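Local coordinates for exoglucanase A (Cellulomonas fimi, PDB 7CBD), which hydrolyses 1,4-beta-D-glucosidic linkages of cellulose with inversion of anomeric configuration, releasing cellobiose from non-reducing chain ends, and is represented here by its catalytic domain, at residues Asp130-Pro135 / Asp179-Ile184; Pro148-Asn153 / Gln172-Ala177; Leu280-Ala283 / Ser289-Met292; Arg331-Asn336 / Pro396-Gln401. All coordinates share one frame; numbering follows the deposited sequence.

Contact 1: residues Asp130-Pro135 / Asp179-Ile184; sequences DLLDNP and DKLHAI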
loop_
_atom_site.group_PDB
_atom_site.type_symbol
_atom_site.label_atom_id
_atom_site.label_comp_id
_atom_site.label_asym_id
_atom_site.label_seq_id
_atom_site.Cartn_x
_atom_site.Cartn_y
_atom_site.Cartn_z
ATOM N N ASP A 130 10.295 -21.246 -2.066
ATOM C CA ASP A 130 10.405 -22.477 -2.842
ATOM C C ASP A 130 9.629 -22.373 -4.148
ATOM O O ASP A 130 10.069 -22.878 -5.187
ATOM C CB ASP A 130 9.893 -23.649 -2.004
ATOM C CG ASP A 130 10.174 -24.994 -2.635
ATOM O OD1 ASP A 130 11.084 -25.079 -3.479
ATOM O OD2 ASP A 130 9.478 -25.967 -2.279
ATOM N N LEU A 131 8.465 -21.732 -4.112
ATOM C CA LEU A 131 7.709 -21.534 -5.341
ATOM C C LEU A 131 8.387 -20.503 -6.234
ATOM O O LEU A 131 8.544 -20.721 -7.441
ATOM C CB LEU A 131 6.281 -21.104 -5.009
ATOM C CG LEU A 131 5.253 -22.228 -4.880
ATOM C CD1 LEU A 131 3.962 -21.719 -4.253
ATOM C CD2 LEU A 131 4.984 -22.866 -6.240
ATOM N N LEU A 132 8.812 -19.375 -5.655
ATOM C CA LEU A 132 9.390 -18.302 -6.458
ATOM C C LEU A 132 10.680 -18.724 -7.141
ATOM O O LEU A 132 10.996 -18.216 -8.221
ATOM C CB LEU A 132 9.663 -17.085 -5.587
ATOM C CG LEU A 132 8.439 -16.374 -5.011
ATOM C CD1 LEU A 132 8.879 -15.218 -4.134
ATOM C CD2 LEU A 132 7.518 -15.888 -6.125
ATOM N N ASP A 133 11.430 -19.641 -6.531
ATOM C CA ASP A 133 12.713 -20.099 -7.050
ATOM C C ASP A 133 12.575 -21.217 -8.075
ATOM O O ASP A 133 13.590 -21.700 -8.588
ATOM C CB ASP A 133 13.605 -20.565 -5.893
ATOM C CG ASP A 133 15.087 -20.452 -6.205
ATOM O OD1 ASP A 133 15.457 -19.727 -7.153
ATOM O OD2 ASP A 133 15.887 -21.095 -5.493
ATOM N N ASN A 134 11.357 -21.641 -8.382
ATOM C CA ASN A 134 11.164 -22.721 -9.337
ATOM C C ASN A 134 11.600 -22.258 -10.725
ATOM O O ASN A 134 11.241 -21.149 -11.142
ATOM C CB ASN A 134 9.686 -23.097 -9.350
ATOM C CG ASN A 134 9.413 -24.380 -10.102
ATOM O OD1 ASN A 134 9.800 -24.530 -11.256
ATOM N ND2 ASN A 134 8.742 -25.314 -9.450
ATOM N N PRO A 135 12.372 -23.065 -11.465
ATOM C CA PRO A 135 12.794 -22.642 -12.814
ATOM C C PRO A 135 11.640 -22.304 -13.743
ATOM O O PRO A 135 11.847 -21.583 -14.727
ATOM C CB PRO A 135 13.592 -23.847 -13.331
ATOM C CG PRO A 135 14.078 -24.525 -12.116
ATOM C CD PRO A 135 13.009 -24.332 -11.064
ATOM N N ASP A 179 16.857 -12.312 3.060
ATOM C CA ASP A 179 17.900 -13.273 2.709
ATOM C C ASP A 179 17.370 -14.313 1.729
ATOM O O ASP A 179 18.014 -14.622 0.716
ATOM C CB ASP A 179 18.429 -13.978 3.965
ATOM C CG ASP A 179 19.391 -13.123 4.788
ATOM O OD1 ASP A 179 19.934 -12.114 4.276
ATOM O OD2 ASP A 179 19.620 -13.485 5.965
ATOM N N LYS A 180 16.191 -14.873 2.019
ATOM C CA LYS A 180 15.648 -15.934 1.176
ATOM C C LYS A 180 15.225 -15.404 -0.185
ATOM O O LYS A 180 15.440 -16.062 -1.208
ATOM C CB LYS A 180 14.470 -16.607 1.876
ATOM C CG LYS A 180 14.886 -17.404 3.101
ATOM C CD LYS A 180 15.498 -18.734 2.710
ATOM C CE LYS A 180 14.430 -19.669 2.152
ATOM N NZ LYS A 180 14.883 -21.090 2.053
ATOM N N LEU A 181 14.605 -14.224 -0.218
ATOM C CA LEU A 181 14.079 -13.698 -1.470
ATOM C C LEU A 181 15.178 -13.095 -2.332
ATOM O O LEU A 181 15.165 -13.252 -3.559
ATOM C CB LEU A 181 12.984 -12.673 -1.191
ATOM C CG LEU A 181 11.713 -13.257 -0.577
ATOM C CD1 LEU A 181 10.733 -12.163 -0.228
ATOM C CD2 LEU A 181 11.067 -14.238 -1.511
ATOM N N HIS A 182 16.130 -12.383 -1.719
ATOM C CA HIS A 182 17.198 -11.807 -2.526
ATOM C C HIS A 182 18.063 -12.876 -3.192
ATOM O O HIS A 182 18.677 -12.612 -4.232
ATOM C CB HIS A 182 18.059 -10.850 -1.709
ATOM C CG HIS A 182 19.224 -10.323 -2.477
ATOM N ND1 HIS A 182 19.073 -9.507 -3.578
ATOM C CD2 HIS A 182 20.550 -10.555 -2.357
ATOM C CE1 HIS A 182 20.262 -9.232 -4.083
ATOM N NE2 HIS A 182 21.175 -9.855 -3.361
ATOM N N ALA A 183 18.127 -14.079 -2.621
ATOM C CA ALA A 183 18.870 -15.166 -3.252
ATOM C C ALA A 183 18.264 -15.607 -4.581
ATOM O O ALA A 183 18.926 -16.328 -5.335
ATOM C CB ALA A 183 18.985 -16.362 -2.300
ATOM N N ILE A 184 17.036 -15.195 -4.885
ATOM C CA ILE A 184 16.346 -15.562 -6.117
ATOM C C ILE A 184 16.526 -14.404 -7.095
ATOM O O ILE A 184 16.034 -13.299 -6.821
ATOM C CB ILE A 184 14.864 -15.854 -5.848
ATOM C CG1 ILE A 184 14.743 -16.816 -4.656
ATOM C CG2 ILE A 184 14.172 -16.399 -7.105
ATOM C CD1 ILE A 184 13.333 -17.086 -4.201
HETATM O O HOH W 1 18.326 -19.199 -7.021
#

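Contact 2: residues Pro148-Asn153 / Gln172-Ala177; sequences PDSLPN and QGVKYA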
loop_
_atom_site.group_PDB
_atom_site.type_symbol
_atom_site.label_atom_id
_atom_site.label_comp_id
_atom_site.label_asym_id
_atom_site.label_seq_id
_atom_site.Cartn_x
_atom_site.Cartn_y
_atom_site.Cartn_z
ATOM N N PRO A 148 4.379 -4.680 4.970
ATOM C CA PRO A 148 3.752 -3.405 5.345
ATOM C C PRO A 148 3.493 -3.323 6.846
ATOM O O PRO A 148 3.305 -4.335 7.522
ATOM C CB PRO A 148 2.434 -3.424 4.558
ATOM C CG PRO A 148 2.712 -4.340 3.388
ATOM C CD PRO A 148 3.630 -5.394 3.924
ATOM N N ASP A 149 3.502 -2.094 7.367
ATOM C CA ASP A 149 3.156 -1.838 8.768
ATOM C C ASP A 149 4.048 -2.601 9.745
ATOM O O ASP A 149 3.568 -3.140 10.745
ATOM C CB ASP A 149 1.676 -2.120 9.041
ATOM C CG ASP A 149 1.236 -1.636 10.406
ATOM O OD1 ASP A 149 1.820 -0.649 10.904
ATOM O OD2 ASP A 149 0.330 -2.267 10.995
ATOM N N SER A 150 5.355 -2.644 9.474
ATOM C CA SER A 150 6.261 -3.388 10.345
ATOM C C SER A 150 7.325 -2.490 10.968
ATOM O O SER A 150 7.085 -1.871 12.012
ATOM C CB SER A 150 6.873 -4.604 9.626
ATOM O OG SER A 150 7.689 -4.228 8.525
ATOM N N LEU A 151 8.489 -2.393 10.322
ATOM C CA LEU A 151 9.669 -1.821 10.973
ATOM C C LEU A 151 9.482 -0.423 11.551
ATOM O O LEU A 151 10.018 -0.166 12.644
ATOM C CB LEU A 151 10.891 -1.890 10.049
ATOM C CG LEU A 151 11.418 -3.303 9.801
ATOM C CD1 LEU A 151 12.370 -3.311 8.615
ATOM C CD2 LEU A 151 12.115 -3.856 11.033
ATOM N N PRO A 152 8.788 0.516 10.900
ATOM C CA PRO A 152 8.664 1.858 11.490
ATOM C C PRO A 152 7.882 1.903 12.795
ATOM O O PRO A 152 7.946 2.924 13.492
ATOM C CB PRO A 152 7.969 2.666 10.390
ATOM C CG PRO A 152 8.303 1.932 9.113
ATOM C CD PRO A 152 8.278 0.487 9.514
ATOM N N ASN A 153 7.144 0.847 13.147
ATOM C CA ASN A 153 6.559 0.797 14.483
ATOM C C ASN A 153 7.636 0.811 15.555
ATOM O O ASN A 153 7.375 1.231 16.686
ATOM C CB ASN A 153 5.725 -0.469 14.648
ATOM C CG ASN A 153 4.415 -0.395 13.921
ATOM O OD1 ASN A 153 3.515 0.338 14.325
ATOM N ND2 ASN A 153 4.297 -1.151 12.837
ATOM N N GLN A 172 14.348 -9.913 12.885
ATOM C CA GLN A 172 14.823 -11.218 12.434
ATOM C C GLN A 172 13.971 -11.755 11.291
ATOM O O GLN A 172 14.493 -12.404 10.374
ATOM C CB GLN A 172 14.869 -12.193 13.609
ATOM C CG GLN A 172 15.836 -11.754 14.709
ATOM C CD GLN A 172 15.689 -12.548 15.989
ATOM O OE1 GLN A 172 15.330 -13.725 15.966
ATOM N NE2 GLN A 172 15.970 -11.905 17.120
ATOM N N GLY A 173 12.665 -11.483 11.319
ATOM C CA GLY A 173 11.798 -11.957 10.258
ATOM C C GLY A 173 12.046 -11.244 8.947
ATOM O O GLY A 173 12.091 -11.877 7.890
ATOM N N VAL A 174 12.219 -9.920 8.994
ATOM C CA VAL A 174 12.524 -9.194 7.766
ATOM C C VAL A 174 13.887 -9.614 7.223
ATOM O O VAL A 174 14.052 -9.790 6.011
ATOM C CB VAL A 174 12.390 -7.669 7.951
ATOM C CG1 VAL A 174 12.900 -6.936 6.711
ATOM C CG2 VAL A 174 10.945 -7.296 8.213
ATOM N N LYS A 175 14.883 -9.801 8.101
ATOM C CA LYS A 175 16.174 -10.316 7.645
ATOM C C LYS A 175 16.006 -11.642 6.910
ATOM O O LYS A 175 16.584 -11.850 5.836
ATOM C CB LYS A 175 17.145 -10.478 8.819
ATOM C CG LYS A 175 18.388 -11.295 8.450
ATOM C CD LYS A 175 19.347 -11.512 9.607
ATOM C CE LYS A 175 20.290 -12.708 9.343
ATOM N NZ LYS A 175 21.169 -12.562 8.130
ATOM N N TYR A 176 15.214 -12.554 7.479
ATOM C CA TYR A 176 15.037 -13.867 6.866
ATOM C C TYR A 176 14.343 -13.753 5.515
ATOM O O TYR A 176 14.754 -14.389 4.538
ATOM C CB TYR A 176 14.243 -14.766 7.809
ATOM C CG TYR A 176 14.239 -16.220 7.401
ATOM C CD1 TYR A 176 15.295 -17.058 7.742
ATOM C CD2 TYR A 176 13.186 -16.753 6.664
ATOM C CE1 TYR A 176 15.291 -18.392 7.375
ATOM C CE2 TYR A 176 13.177 -18.085 6.290
ATOM C CZ TYR A 176 14.236 -18.895 6.642
ATOM O OH TYR A 176 14.227 -20.220 6.271
ATOM N N ALA A 177 13.275 -12.951 5.445
ATOM C CA ALA A 177 12.574 -12.738 4.186
ATOM C C ALA A 177 13.524 -12.190 3.134
ATOM O O ALA A 177 13.586 -12.702 2.009
ATOM C CB ALA A 177 11.399 -11.787 4.405
#

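Contact 3: residues Leu280-Ala283 / Ser289-Met292; sequences LLVA and SIGM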
loop_
_atom_site.group_PDB
_atom_site.type_symbol
_atom_site.label_atom_id
_atom_site.label_comp_id
_atom_site.label_asym_id
_atom_site.label_seq_id
_atom_site.Cartn_x
_atom_site.Cartn_y
_atom_site.Cartn_z
ATOM N N LEU A 280 17.384 10.497 2.869
ATOM C CA LEU A 280 17.816 9.982 4.164
ATOM C C LEU A 280 18.356 8.563 4.054
ATOM O O LEU A 280 19.327 8.207 4.734
ATOM C CB LEU A 280 16.662 10.021 5.163
ATOM C CG LEU A 280 16.186 11.405 5.587
ATOM C CD1 LEU A 280 14.997 11.266 6.504
ATOM C CD2 LEU A 280 17.299 12.187 6.257
ATOM N N LEU A 281 17.728 7.729 3.225
ATOM C CA LEU A 281 18.194 6.356 3.085
ATOM C C LEU A 281 19.587 6.313 2.475
ATOM O O LEU A 281 20.452 5.561 2.938
ATOM C CB LEU A 281 17.204 5.546 2.253
ATOM C CG LEU A 281 15.897 5.239 2.990
ATOM C CD1 LEU A 281 14.802 4.884 1.990
ATOM C CD2 LEU A 281 16.083 4.132 4.033
ATOM N N VAL A 282 19.834 7.133 1.450
ATOM C CA VAL A 282 21.173 7.187 0.869
ATOM C C VAL A 282 22.181 7.657 1.908
ATOM O O VAL A 282 23.257 7.070 2.067
ATOM C CB VAL A 282 21.190 8.070 -0.390
ATOM C CG1 VAL A 282 22.624 8.305 -0.859
ATOM C CG2 VAL A 282 20.359 7.431 -1.486
ATOM N N ALA A 283 21.839 8.709 2.650
ATOM C CA ALA A 283 22.741 9.201 3.684
ATOM C C ALA A 283 23.016 8.140 4.744
ATOM O O ALA A 283 24.115 8.096 5.314
ATOM C CB ALA A 283 22.164 10.467 4.311
ATOM N N SER A 289 21.188 4.291 -6.183
ATOM C CA SER A 289 20.394 3.575 -7.175
ATOM C C SER A 289 19.080 3.029 -6.626
ATOM O O SER A 289 18.253 2.569 -7.416
ATOM C CB SER A 289 21.223 2.416 -7.735
ATOM O OG SER A 289 21.775 1.639 -6.682
ATOM N N ILE A 290 18.864 3.043 -5.308
ATOM C CA ILE A 290 17.581 2.574 -4.791
ATOM C C ILE A 290 16.448 3.351 -5.453
ATOM O O ILE A 290 16.555 4.559 -5.700
ATOM C CB ILE A 290 17.493 2.655 -3.255
ATOM C CG1 ILE A 290 17.750 4.088 -2.761
ATOM C CG2 ILE A 290 18.434 1.626 -2.609
ATOM C CD1 ILE A 290 17.333 4.359 -1.316
ATOM N N GLY A 291 15.360 2.646 -5.758
ATOM C CA GLY A 291 14.190 3.253 -6.361
ATOM C C GLY A 291 12.991 3.189 -5.440
ATOM O O GLY A 291 12.956 2.392 -4.495
ATOM N N MET A 292 11.993 4.018 -5.720
ATOM C CA MET A 292 10.834 4.178 -4.858
ATOM C C MET A 292 9.570 3.818 -5.623
ATOM O O MET A 292 9.473 4.039 -6.832
ATOM C CB MET A 292 10.713 5.630 -4.352
ATOM C CG MET A 292 12.030 6.214 -3.832
ATOM S SD MET A 292 12.773 5.360 -2.425
ATOM C CE MET A 292 11.729 6.006 -1.132
#

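Contact 4: residues Arg331-Asn336 / Pro396-Gln401; sequences RGAWCN and PKLNNQ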
loop_
_atom_site.group_PDB
_atom_site.type_symbol
_atom_site.label_atom_id
_atom_site.label_comp_id
_atom_site.label_asym_id
_atom_site.label_seq_id
_atom_site.Cartn_x
_atom_site.Cartn_y
_atom_site.Cartn_z
ATOM N N ARG A 331 -4.539 12.320 9.571
ATOM C CA ARG A 331 -3.700 11.545 8.667
ATOM C C ARG A 331 -3.355 10.161 9.201
ATOM O O ARG A 331 -2.784 9.356 8.455
ATOM C CB ARG A 331 -2.419 12.318 8.361
ATOM C CG ARG A 331 -2.659 13.710 7.810
ATOM C CD ARG A 331 -1.367 14.424 7.497
ATOM N NE ARG A 331 -0.867 14.029 6.184
ATOM C CZ ARG A 331 0.402 14.100 5.788
ATOM N NH1 ARG A 331 0.714 13.780 4.540
ATOM N NH2 ARG A 331 1.355 14.496 6.624
ATOM N N GLY A 332 -3.657 9.878 10.466
ATOM C CA GLY A 332 -3.473 8.564 11.049
ATOM C C GLY A 332 -4.612 7.601 10.809
ATOM O O GLY A 332 -4.573 6.466 11.296
ATOM N N ALA A 333 -5.644 8.026 10.078
ATOM C CA ALA A 333 -6.833 7.203 9.865
ATOM C C ALA A 333 -6.544 6.230 8.729
ATOM O O ALA A 333 -6.651 6.569 7.543
ATOM C CB ALA A 333 -8.049 8.080 9.587
ATOM N N TRP A 334 -6.170 5.007 9.092
ATOM C CA TRP A 334 -5.732 4.022 8.113
ATOM C C TRP A 334 -6.828 3.059 7.694
ATOM O O TRP A 334 -6.676 2.397 6.663
ATOM C CB TRP A 334 -4.531 3.210 8.635
ATOM C CG TRP A 334 -4.842 2.396 9.858
ATOM C CD1 TRP A 334 -4.612 2.751 11.156
ATOM C CD2 TRP A 334 -5.455 1.096 9.899
ATOM N NE1 TRP A 334 -5.039 1.754 12.000
ATOM C CE2 TRP A 334 -5.557 0.727 11.254
ATOM C CE3 TRP A 334 -5.905 0.202 8.920
ATOM C CZ2 TRP A 334 -6.105 -0.491 11.658
ATOM C CZ3 TRP A 334 -6.459 -1.003 9.321
ATOM C CH2 TRP A 334 -6.547 -1.342 10.680
ATOM N N CYS A 335 -7.922 2.953 8.449
ATOM C CA CYS A 335 -8.897 1.894 8.213
ATOM C C CYS A 335 -10.136 2.433 7.505
ATOM O O CYS A 335 -10.963 3.126 8.114
ATOM C CB CYS A 335 -9.276 1.154 9.491
ATOM S SG CYS A 335 -10.228 -0.309 9.047
ATOM N N ASN A 336 -10.279 2.073 6.226
ATOM C CA ASN A 336 -11.442 2.414 5.413
ATOM C C ASN A 336 -11.893 3.864 5.594
ATOM O O ASN A 336 -13.087 4.106 5.811
ATOM C CB ASN A 336 -12.617 1.498 5.770
ATOM C CG ASN A 336 -12.302 0.024 5.592
ATOM O OD1 ASN A 336 -11.673 -0.383 4.611
ATOM N ND2 ASN A 336 -12.755 -0.793 6.542
ATOM N N PRO A 396 -7.496 8.257 20.414
ATOM C CA PRO A 396 -6.325 9.043 20.837
ATOM C C PRO A 396 -5.252 9.150 19.763
ATOM O O PRO A 396 -4.523 10.150 19.727
ATOM C CB PRO A 396 -5.829 8.287 22.079
ATOM C CG PRO A 396 -7.044 7.560 22.588
ATOM C CD PRO A 396 -7.798 7.160 21.348
ATOM N N LYS A 397 -5.138 8.148 18.880
ATOM C CA LYS A 397 -4.172 8.172 17.784
ATOM C C LYS A 397 -4.500 9.228 16.735
ATOM O O LYS A 397 -3.668 9.485 15.856
ATOM C CB LYS A 397 -4.139 6.821 17.058
ATOM C CG LYS A 397 -3.805 5.581 17.879
ATOM C CD LYS A 397 -3.963 4.349 16.978
ATOM C CE LYS A 397 -3.680 3.035 17.684
ATOM N NZ LYS A 397 -3.719 1.887 16.716
ATOM N N LEU A 398 -5.704 9.804 16.784
ATOM C CA LEU A 398 -6.159 10.818 15.844
ATOM C C LEU A 398 -6.387 12.161 16.530
ATOM O O LEU A 398 -7.255 12.936 16.116
ATOM C CB LEU A 398 -7.436 10.347 15.150
ATOM C CG LEU A 398 -7.353 8.964 14.500
ATOM C CD1 LEU A 398 -8.677 8.597 13.847
ATOM C CD2 LEU A 398 -6.206 8.892 13.489
ATOM N N ASN A 399 -5.607 12.458 17.568
ATOM C CA ASN A 399 -5.782 13.682 18.343
ATOM C C ASN A 399 -7.218 13.793 18.865
ATOM O O ASN A 399 -7.870 14.834 18.758
ATOM C CB ASN A 399 -5.360 14.917 17.537
ATOM C CG ASN A 399 -5.264 16.166 18.388
ATOM O OD1 ASN A 399 -5.300 16.100 19.620
ATOM N ND2 ASN A 399 -5.136 17.316 17.738
ATOM N N ASN A 400 -7.722 12.682 19.417
ATOM C CA ASN A 400 -9.042 12.636 20.052
ATOM C C ASN A 400 -10.152 13.048 19.089
ATOM O O ASN A 400 -10.958 13.938 19.382
ATOM C CB ASN A 400 -9.082 13.471 21.332
ATOM C CG ASN A 400 -8.275 12.860 22.443
ATOM O OD1 ASN A 400 -8.075 11.645 22.483
ATOM N ND2 ASN A 400 -7.823 13.694 23.370
ATOM N N GLN A 401 -10.193 12.388 17.930
ATOM C CA GLN A 401 -11.221 12.612 16.926
ATOM C C GLN A 401 -11.767 11.270 16.461
ATOM O O GLN A 401 -11.112 10.234 16.591
ATOM C CB GLN A 401 -10.665 13.395 15.726
ATOM C CG GLN A 401 -10.172 14.793 16.109
ATOM C CD GLN A 401 -9.534 15.530 14.955
ATOM O OE1 GLN A 401 -10.159 16.402 14.341
ATOM N NE2 GLN A 401 -8.286 15.184 14.647
#

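Contact 1: residues Asp130-Pro135 / Asp179-Ile184
Two neighbouring helices on the outside of the family 6 barrel, 114-132 and 161-182, meet near their C-terminal ends through L132, D133, L181 and I184. L132 and L181 form the inner part of the contact: the CD1 methyl of L132 lies 3.6 Å from CD2 of L181, their side chains slanting across one another. Beneath them runs the parallel sheet of this distorted beta/alpha barrel. L132 rests on I142 and L181 on A144 and I146, all of strand 141-146, which the chain enters after leaving the first helix and before forming the second.

I184 follows the second helix and supplies the outer part. Its CG1 branch stands anti to the carbonyl carbon (chi1 -49°) and continues extended (chi2 175°), which carries CD1 over to CB of L132 at 3.9 Å and to CB of D133 at the same distance. The other branch, CG2, sits 3.8 Å from the backbone O of L132. An alanine in place of this isoleucine is likely to open a gap between the helix ends, leaving CB of L132 without its methyl neighbour. The bond from I184 N to L181 O, 3.0 Å, ties this residue back to L181. In one of the two deposited conformers of D133, OD1 accepts a hydrogen bond from a water at 2.9 Å; the water's link on to A183 O is weak, so the bridge is doubtful.

Contact 2: residues Pro148-Asn153 / Gln172-Ala177
L151 and V174 make the one close apolar meeting here, and they do so tip to tip: CD1 of L151 comes to 4.1 Å from CG1 of V174. The V174 methyl is placed by a torsion that sets CG1 anti to the backbone N (chi1 172°), while its CG2 faces OG of S150 more loosely, at 4.5 Å. Helix 202-218 fills in around the pair, with L211 and F212 against L151 and V215 against V174. The hydroxyl of S150 is bonded not across the contact but to the backbone O of E147.

No hydrogen bond crosses the contact. Within the loop, S150 to N153 is a type I beta turn, closed by N153 N to S150 O at 2.9 Å, and the same oxygen takes a second bond from ND2 of N153 at 3.0 Å; both donors come to one face of the carbonyl plane. That amide also donates to OD1 of D149, 3.2 Å away and nearly straight at 165°, arriving from above the carboxylate plane. N153 thus links the D149 carboxylate to the turn and probably helps to fix its rotation.

D149 is the predicted proton donor, so this is probably a catalytic loop at the C-terminal end of barrel strand 141-146, backed by helix 161-182.

Contact 3: residues Leu280-Ala283 / Ser289-Met292
V282 and I290 bring the two backbones to 8.1 Å between CA atoms, the last turn of helix 270-283 lying beside the chain as it enters strand 291-295. This is the closing half of a beta-alpha-beta crossover in the barrel: strand 228-231 leads through the helix to strand 291-295, which pairs parallel to it. A five-residue loop, 284-288, joins the two segments.

I290 carries most of the contact. Its CG1 stands between the backbone N and the carbonyl carbon (chi1 57°), and the extended second torsion sends CD1 out toward the helix. There it meets CB of L281 at 3.8 Å and, more distantly, CD1 of the same leucine at 4.2 Å; the two side chains cross at about a right angle. F229, on the partner strand, touches both L281 and I290, while L281 also reaches A209 and F212 of helix 202-218, joining this corner to the adjoining helix. The backbone O of I290 has its own tie to the helix, accepting a hydrogen bond from NE2 of H278. At the same ethyl tip, CG2 of V282 lies 4.3 Å from I290 CD1.

Contact 4: residues Arg331-Asn336 / Pro396-Gln401
G332 and A333 belong to a long loop beside the predicted active site, and they pack against L398 in the turn of the small two-stranded hairpin 394-395/401-402. The loop segment begins at R331, whose guanidinium turns elsewhere, with NH2 bonded to the backbone O of D267. G332 comes next and takes the closest approach: CD2 of L398 sits 3.4 Å from its carbonyl carbon. With no side chain on G332, the methyl can lie directly over the backbone. It touches the following peptide nitrogen too, A333 N, at 3.6 Å. L398 reaches this place because its CG stands anti to the carbonyl carbon (chi1 -53°) and its second torsion is fully extended.

A333 adds a looser apolar touch, its CB being 4.3 Å from CD1 of L398, while its carbonyl O accepts from NH1 of R328. Beyond it W334 has CB of C335 3.5 Å above one ring face, offset toward the rim. C335 is covalently fixed by its disulfide to C389. The backbone N of N336 bonds OD2 of D371, a predicted active-site residue, tying the loop to that site.

The hairpin side is held by its own bonds. N400 and Q401 both face S395 in a G1 beta bulge, and NE2 of Q401 donates to L398 O at 2.9 Å, N-H...O 169°.

Contacts 1 and 2 share helix 161-182, and contact 2 lies nested along the chain inside the loop that contact 1 closes; their centres are about 18 Å apart. All four are mainly buried: contact 2 has all three touching residues buried, whereas contact 1 includes the exposed D133. Contacts 1 to 3 join barrel elements with apolar side chains, and none of the four has a direct hydrogen bond across it. Contact 4, on the opposite side of the chain's centre from contact 1, joins a loop to a hairpin turn and sets a methyl on bare backbone. Contacts 2 and 4 approach the two predicted catalytic aspartates; contacts 1 and 3 are packing away from them.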